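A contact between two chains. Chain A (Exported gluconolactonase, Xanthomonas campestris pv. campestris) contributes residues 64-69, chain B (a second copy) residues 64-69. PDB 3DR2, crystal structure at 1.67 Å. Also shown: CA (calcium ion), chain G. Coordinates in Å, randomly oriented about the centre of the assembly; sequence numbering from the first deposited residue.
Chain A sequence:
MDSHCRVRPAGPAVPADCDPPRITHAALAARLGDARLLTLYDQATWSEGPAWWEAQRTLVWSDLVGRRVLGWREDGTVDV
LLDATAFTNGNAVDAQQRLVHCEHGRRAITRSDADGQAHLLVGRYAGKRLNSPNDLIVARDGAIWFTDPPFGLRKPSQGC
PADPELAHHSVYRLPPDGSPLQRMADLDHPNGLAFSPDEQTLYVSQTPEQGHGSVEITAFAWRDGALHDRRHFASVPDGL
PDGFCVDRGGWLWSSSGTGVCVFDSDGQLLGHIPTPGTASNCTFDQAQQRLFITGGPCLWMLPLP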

# COMPACT_ATOMS: atom_id res chain seq x y z
N LEU A 64 -7.53 0.07 -0.22
CA LEU A 64 -7.27 1.18 -1.14
C LEU A 64 -5.81 1.33 -1.54
O LEU A 64 -5.48 1.36 -2.72
CB LEU A 64 -7.75 2.48 -0.51
CG LEU A 64 -8.32 3.62 -1.38
CD1 LEU A 64 -8.15 4.91 -0.61
CD2 LEU A 64 -7.65 3.71 -2.73
N VAL A 65 -4.94 1.43 -0.54
CA VAL A 65 -3.53 1.61 -0.79
C VAL A 65 -2.84 0.36 -1.34
O VAL A 65 -1.89 0.46 -2.12
CB VAL A 65 -2.84 2.09 0.50
CG1 VAL A 65 -1.34 2.16 0.33
CG2 VAL A 65 -3.39 3.47 0.87
N GLY A 66 -3.34 -0.81 -0.96
CA GLY A 66 -2.78 -2.07 -1.43
C GLY A 66 -3.32 -2.46 -2.80
O GLY A 66 -2.89 -3.45 -3.38
N ARG A 67 -4.28 -1.68 -3.29
CA ARG A 67 -4.87 -1.90 -4.60
C ARG A 67 -5.48 -3.28 -4.81
O ARG A 67 -5.18 -3.98 -5.77
CB ARG A 67 -3.83 -1.59 -5.68
CG ARG A 67 -3.19 -0.22 -5.45
CD ARG A 67 -2.08 0.10 -6.43
NE ARG A 67 -2.58 0.31 -7.79
CZ ARG A 67 -1.86 0.83 -8.78
NH1 ARG A 67 -0.60 1.19 -8.56
NH2 ARG A 67 -2.40 0.98 -9.98
N ARG A 68 -6.37 -3.64 -3.89
CA ARG A 68 -7.07 -4.91 -3.95
C ARG A 68 -8.47 -4.75 -3.41
O ARG A 68 -8.74 -3.85 -2.61
CB ARG A 68 -6.37 -5.96 -3.08
CG ARG A 68 -5.13 -6.61 -3.68
CD ARG A 68 -4.54 -7.56 -2.65
NE ARG A 68 -3.57 -8.49 -3.23
CZ ARG A 68 -2.58 -9.03 -2.54
NH1 ARG A 68 -2.41 -8.73 -1.27
NH2 ARG A 68 -1.76 -9.90 -3.11
N VAL A 69 -9.37 -5.63 -3.86
CA VAL A 69 -10.73 -5.69 -3.34
C VAL A 69 -10.73 -7.10 -2.76
O VAL A 69 -10.52 -8.08 -3.50
CB VAL A 69 -11.80 -5.58 -4.43
CG1 VAL A 69 -13.15 -5.97 -3.86
CG2 VAL A 69 -11.87 -4.15 -4.95
N LEU B 64 6.99 -1.03 -2.67
CA LEU B 64 6.55 -2.41 -2.62
C LEU B 64 5.08 -2.58 -2.28
O LEU B 64 4.35 -3.29 -2.98
CB LEU B 64 7.41 -3.17 -1.60
CG LEU B 64 7.06 -4.62 -1.29
CD1 LEU B 64 7.10 -5.46 -2.55
CD2 LEU B 64 8.05 -5.16 -0.26
N VAL B 65 4.64 -1.93 -1.22
CA VAL B 65 3.25 -2.04 -0.78
C VAL B 65 2.26 -1.34 -1.71
O VAL B 65 1.14 -1.81 -1.91
CB VAL B 65 3.10 -1.50 0.65
CG1 VAL B 65 1.65 -1.48 1.07
CG2 VAL B 65 3.90 -2.39 1.59
N GLY B 66 2.69 -0.22 -2.29
CA GLY B 66 1.85 0.54 -3.21
C GLY B 66 1.89 -0.03 -4.62
O GLY B 66 1.23 0.48 -5.53
N ARG B 67 2.69 -1.07 -4.80
CA ARG B 67 2.81 -1.75 -6.09
C ARG B 67 3.15 -0.85 -7.26
O ARG B 67 2.46 -0.84 -8.28
CB ARG B 67 1.51 -2.51 -6.35
CG ARG B 67 1.11 -3.36 -5.16
CD ARG B 67 -0.22 -4.06 -5.36
NE ARG B 67 -0.13 -5.10 -6.38
CZ ARG B 67 -1.07 -6.03 -6.56
NH1 ARG B 67 -2.15 -6.03 -5.80
NH2 ARG B 67 -0.91 -6.95 -7.50
N ARG B 68 4.23 -0.11 -7.10
CA ARG B 68 4.72 0.79 -8.13
C ARG B 68 6.24 0.80 -8.12
O ARG B 68 6.86 0.47 -7.11
CB ARG B 68 4.25 2.22 -7.88
CG ARG B 68 2.87 2.57 -8.40
CD ARG B 68 2.52 3.99 -7.98
NE ARG B 68 1.30 4.48 -8.62
CZ ARG B 68 0.53 5.43 -8.10
NH1 ARG B 68 0.84 5.98 -6.94
NH2 ARG B 68 -0.55 5.84 -8.76
N VAL B 69 6.82 1.17 -9.25
CA VAL B 69 8.26 1.35 -9.39
C VAL B 69 8.32 2.81 -9.83
O VAL B 69 7.81 3.16 -10.89
CB VAL B 69 8.87 0.46 -10.50
CG1 VAL B 69 10.32 0.87 -10.75
CG2 VAL B 69 8.82 -1.00 -10.08
CA CA G . -1.84 5.26 -11.13

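This is a near-symmetric contact between two identical turns, built from backbone packing at Gly A66 and Gly B66 and two reciprocally placed arginines, in which the two stretches pack closely without any hydrogen bond between them. It illustrates a general feature of homodimer interfaces: when the same segment meets its own copy, each contact tends to occur twice, with the roles of the chains exchanged, while residues near the axis meet their own counterparts.

Gly A66 and Gly B66 mark that centre, their CA atoms 5.6 Å apart. Beside them the carbonyl oxygens of the preceding residues come together, Val A65 O lying 3.8 Å from Val B65 O. Two acceptors cannot bond to one another, so this is proximity without attraction of its own. Each oxygen also rests near the opposing glycine, with Val A65 O 3.9 Å from Gly B66 CA and Val B65 O 4.0 Å from Gly A66 CA. The valine side chains contribute little directly: their CA-to-CB bonds point sideways, and neither side chain comes nearer than 4.8 Å to the other stretch.

The turn itself has the same form in both chains. In each, a weak hydrogen bond closes it, Arg A67 N to Leu A64 O and Arg B67 N to Leu B64 O, both at 3.3 Å. Arg A67 and Arg B67 then take up positive phi and psi, near 55°, and in each the CA-to-CB bond points toward the partner. Leu A64, Leu B64, Val A69 and Val B69, at the ends of the stretches, make no contact across.

Arg A67 and Arg B67 supply the greatest share of the covered area, 76 and 78 Å² of a total of 315 Å². Their rotamers match, m, t and p for the first three chi angles, and each side chain packs against the opposing glycine: Arg B67 CD is 3.4 Å from Gly A66 O, and Arg A67 CD is 3.5 Å from Gly B66 O. These carbonyl oxygens lie at the edge of the guanidinium groups, near their planes, but the closest approach is to carbon.

Farther out, each of Arg A67 and Arg B67 reaches the next arginine of its partner. Arg A67 NH1 lies 3.7 Å from Arg B68 CG, and Arg B67 NH1 lies 3.7 Å from Arg A68 CG. Like charges are thereby brought close, with Arg A67 NH1 and Arg B68 NE separated by 3.8 Å, as are Arg B67 NH1 and Arg A68 NE. Such pairs would be expected to repel, yet the guanidinium nitrogens of all four arginines are hydrogen-bonded elsewhere in the structure. The calcium ion sits at the margin of this group, modelled 2.8 Å from Arg B68 NH2, an unusual neighbour for a cation. Proximity at an interface, the example shows, need not mean a bond between the residues that touch.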